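Local coordinates for protein UDP-N-acetylglucosamine 2-epimerase (Methanocaldococcus jannaschii, PDB 4NES) that probably catalyses the reversible epimerization at C-2 of UDP-N-acetylglucosamine to UDP-N-acetylmannosamine, at residues E216-I221 with K246-F251. Numbering follows the deposited sequence.
Sequences ERLKNI and KRLKEF. With UD1 (uridine-diphosphate-N-acetylglucosamine), chain B.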
loop_
_atom_site.group_PDB
_atom_site.type_symbol
_atom_site.label_atom_id
_atom_site.label_comp_id
_atom_site.label_asym_id
_atom_site.label_seq_id
_atom_site.Cartn_x
_atom_site.Cartn_y
_atom_site.Cartn_z
ATOM N N GLU A 216 21.205 -3.625 21.066
ATOM C CA GLU A 216 21.586 -2.619 22.051
ATOM C C GLU A 216 20.365 -1.853 22.607
ATOM O O GLU A 216 20.388 -1.399 23.753
ATOM C CB GLU A 216 22.716 -1.722 21.529
ATOM C CG GLU A 216 23.998 -2.509 21.160
ATOM C CD GLU A 216 24.688 -3.166 22.359
ATOM O OE1 GLU A 216 24.921 -2.473 23.368
ATOM O OE2 GLU A 216 25.011 -4.371 22.302
ATOM N N ARG A 217 19.288 -1.754 21.826
ATOM C CA ARG A 217 18.040 -1.221 22.371
ATOM C C ARG A 217 17.452 -2.187 23.393
ATOM O O ARG A 217 17.020 -1.778 24.472
ATOM C CB ARG A 217 17.005 -0.939 21.277
ATOM C CG ARG A 217 17.022 0.484 20.739
ATOM C CD ARG A 217 15.758 0.801 19.942
ATOM N NE ARG A 217 14.597 1.086 20.785
ATOM C CZ ARG A 217 14.239 2.304 21.184
ATOM N NH1 ARG A 217 14.959 3.360 20.826
ATOM N NH2 ARG A 217 13.164 2.470 21.946
ATOM N N LEU A 218 17.447 -3.472 23.053
ATOM C CA LEU A 218 16.935 -4.495 23.959
ATOM C C LEU A 218 17.765 -4.557 25.239
ATOM O O LEU A 218 17.214 -4.654 26.336
ATOM C CB LEU A 218 16.909 -5.860 23.271
ATOM C CG LEU A 218 16.244 -7.013 24.028
ATOM C CD1 LEU A 218 14.841 -6.628 24.473
ATOM C CD2 LEU A 218 16.202 -8.239 23.141
ATOM N N LYS A 219 19.087 -4.494 25.093
ATOM C CA LYS A 219 19.979 -4.459 26.248
ATOM C C LYS A 219 19.691 -3.243 27.131
ATOM O O LYS A 219 19.642 -3.353 28.361
ATOM C CB LYS A 219 21.441 -4.445 25.797
ATOM C CG LYS A 219 22.406 -4.050 26.899
ATOM C CD LYS A 219 23.845 -4.097 26.427
ATOM C CE LYS A 219 24.293 -5.526 26.186
ATOM N NZ LYS A 219 25.706 -5.590 25.721
ATOM N N ASN A 220 19.500 -2.088 26.499
ATOM C CA ASN A 220 19.185 -0.865 27.240
ATOM C C ASN A 220 17.905 -0.982 28.056
ATOM O O ASN A 220 17.833 -0.511 29.184
ATOM C CB ASN A 220 19.086 0.332 26.299
ATOM C CG ASN A 220 20.436 0.900 25.933
ATOM O OD1 ASN A 220 21.436 0.624 26.591
ATOM N ND2 ASN A 220 20.472 1.701 24.873
ATOM N N ILE A 221 16.884 -1.595 27.463
ATOM C CA ILE A 221 15.609 -1.773 28.144
ATOM C C ILE A 221 15.743 -2.749 29.316
ATOM O O ILE A 221 15.259 -2.476 30.418
ATOM C CB ILE A 221 14.522 -2.248 27.161
ATOM C CG1 ILE A 221 14.154 -1.110 26.211
ATOM C CG2 ILE A 221 13.276 -2.724 27.913
ATOM C CD1 ILE A 221 13.374 -1.555 24.999
ATOM N N LYS A 246 12.656 -15.288 21.513
ATOM C CA LYS A 246 13.604 -15.735 20.497
ATOM C C LYS A 246 14.767 -14.761 20.407
ATOM O O LYS A 246 15.933 -15.172 20.348
ATOM C CB LYS A 246 12.904 -15.878 19.142
ATOM C CG LYS A 246 13.846 -16.182 17.985
ATOM C CD LYS A 246 13.071 -16.385 16.694
ATOM C CE LYS A 246 12.477 -15.083 16.198
ATOM N NZ LYS A 246 11.756 -15.301 14.917
ATOM N N ARG A 247 14.458 -13.468 20.426
ATOM C CA ARG A 247 15.495 -12.439 20.360
ATOM C C ARG A 247 16.344 -12.383 21.626
ATOM O O ARG A 247 17.561 -12.223 21.543
ATOM C CB ARG A 247 14.887 -11.061 20.093
ATOM C CG ARG A 247 14.227 -10.912 18.732
ATOM C CD ARG A 247 15.231 -11.077 17.607
ATOM N NE ARG A 247 14.624 -10.758 16.320
ATOM C CZ ARG A 247 15.245 -10.888 15.154
ATOM N NH1 ARG A 247 16.498 -11.325 15.114
ATOM N NH2 ARG A 247 14.623 -10.566 14.029
ATOM N N LEU A 248 15.715 -12.502 22.792
ATOM C CA LEU A 248 16.462 -12.494 24.049
ATOM C C LEU A 248 17.487 -13.619 24.093
ATOM O O LEU A 248 18.607 -13.428 24.575
ATOM C CB LEU A 248 15.525 -12.585 25.254
ATOM C CG LEU A 248 14.780 -11.290 25.574
ATOM C CD1 LEU A 248 13.606 -11.575 26.495
ATOM C CD2 LEU A 248 15.726 -10.276 26.207
ATOM N N LYS A 249 17.107 -14.784 23.581
ATOM C CA LYS A 249 18.028 -15.918 23.532
ATOM C C LYS A 249 19.113 -15.685 22.485
ATOM O O LYS A 249 20.275 -16.026 22.702
ATOM C CB LYS A 249 17.268 -17.213 23.244
ATOM C CG LYS A 249 16.362 -17.656 24.384
ATOM C CD LYS A 249 15.425 -18.769 23.942
ATOM C CE LYS A 249 14.645 -19.335 25.113
ATOM N NZ LYS A 249 15.523 -20.092 26.040
ATOM N N GLU A 250 18.732 -15.097 21.355
ATOM C CA GLU A 250 19.690 -14.805 20.290
ATOM C C GLU A 250 20.789 -13.854 20.763
ATOM O O GLU A 250 21.962 -14.007 20.400
ATOM C CB GLU A 250 18.977 -14.210 19.075
ATOM C CG GLU A 250 19.938 -13.706 18.005
ATOM C CD GLU A 250 19.230 -13.107 16.809
ATOM O OE1 GLU A 250 17.996 -12.935 16.872
ATOM O OE2 GLU A 250 19.916 -12.813 15.806
ATOM N N PHE A 251 20.407 -12.886 21.590
ATOM C CA PHE A 251 21.333 -11.863 22.061
ATOM C C PHE A 251 21.928 -12.189 23.429
ATOM O O PHE A 251 22.575 -11.338 24.043
ATOM C CB PHE A 251 20.633 -10.500 22.102
ATOM C CG PHE A 251 20.148 -10.029 20.761
ATOM C CD1 PHE A 251 20.867 -10.315 19.609
ATOM C CD2 PHE A 251 18.963 -9.317 20.647
ATOM C CE1 PHE A 251 20.421 -9.885 18.367
ATOM C CE2 PHE A 251 18.510 -8.891 19.408
ATOM C CZ PHE A 251 19.236 -9.172 18.268
HETATM C "C1'" UD1 B . 2.848 -9.095 14.846
HETATM C "C2'" UD1 B . 2.526 -7.755 14.260
HETATM C "C3'" UD1 B . 2.493 -6.721 15.279
HETATM C "C4'" UD1 B . 1.611 -7.044 16.407
HETATM C "C5'" UD1 B . 1.906 -8.426 16.932
HETATM C "C6'" UD1 B . 0.914 -8.877 17.937
HETATM C "C7'" UD1 B . 3.345 -7.475 11.844
HETATM C "C8'" UD1 B . 4.475 -7.058 10.950
HETATM N "N2'" UD1 B . 3.568 -7.380 13.269
HETATM O "O1'" UD1 B . 4.117 -9.052 15.395
HETATM O "O3'" UD1 B . 2.082 -5.478 14.683
HETATM O "O4'" UD1 B . 1.762 -6.100 17.455
HETATM O "O5'" UD1 B . 1.868 -9.387 15.882
HETATM O "O6'" UD1 B . 1.417 -9.716 18.909
HETATM O "O7'" UD1 B . 2.281 -7.883 11.373
HETATM N N1 UD1 B . 5.858 -16.407 16.772
HETATM C C2 UD1 B . 5.568 -17.572 17.355
HETATM N N3 UD1 B . 4.310 -18.006 17.409
HETATM C C4 UD1 B . 3.309 -17.298 16.870
HETATM C C5 UD1 B . 3.574 -16.081 16.258
HETATM C C6 UD1 B . 4.887 -15.640 16.221
HETATM O O2 UD1 B . 6.446 -18.247 17.856
HETATM O O4 UD1 B . 2.028 -17.763 16.934
HETATM C C1B UD1 B . 7.249 -15.899 16.718
HETATM C C2B UD1 B . 8.045 -16.406 15.584
HETATM O "O2'" UD1 B . 9.383 -16.572 15.986
HETATM C C3B UD1 B . 7.951 -15.342 14.611
HETATM C C4B UD1 B . 7.978 -14.132 15.472
HETATM O O4B UD1 B . 7.267 -14.472 16.646
HETATM O O3B UD1 B . 8.968 -15.341 13.640
HETATM C C5B UD1 B . 7.337 -12.954 14.832
HETATM O O5B UD1 B . 6.039 -13.172 14.339
HETATM P PA UD1 B . 5.358 -12.115 13.429
HETATM O O1A UD1 B . 6.189 -11.935 12.196
HETATM O O2A UD1 B . 3.971 -12.575 13.122
HETATM O O3A UD1 B . 5.375 -10.734 14.166
HETATM P PB UD1 B . 4.955 -10.361 15.659
HETATM O O1B UD1 B . 6.194 -9.954 16.387
HETATM O O2B UD1 B . 4.128 -11.453 16.281
#
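L218 meets L248 and F251 where helix 215-232 packs beside the end of helix 242-250, and its side chain, followed outward, shows how one leucine can carry every close contact between two segments. CB points toward segment 246-251, and CG, anti to the backbone N (chi1 -173°), is carried on to a point 4.0 Å from L248 CD2. At the fork the branches divide the work unequally. CD1 brushes the same methyl of L248, whereas CD2 pushes in among three residues: it lies 3.7 Å from L248 CD2, 3.9 Å from F251 CD2, and more loosely beside R247 CB. The two leucines cross at about a right angle, and the phenyl ring receives L218 CD2 at its edge, near the ring plane, not over a face.

The two helices are consecutive in the Rossmann-like domain built on the six-stranded parallel sheet of this GT-B fold; strand 235-239 separates them in the chain. F251 is the first residue past the second helix to leave helical phi/psi, and its ring edge borders the contact there. L206 also touches L218, while F254 and L257 of helix 254-259 pack on L248. Cutting L218 back to an alanine is likely to open a gap facing L248 and to leave the edge of the F251 ring without its methyl partner.

The guanidinium of R247 reaches forward along its own helix to E250, where NH1 donates to the syn lone pair of OE1 at 2.8 Å, 18° out of the guanidinium plane, as part of a salt bridge; NE forms another with D213. One residue earlier, K246 reaches the bound UDP-N-acetylglucosamine: its NZ donates to the ribose hydroxyl oxygen O2' at 2.9 Å and, weakly, to O3B at 3.1 Å.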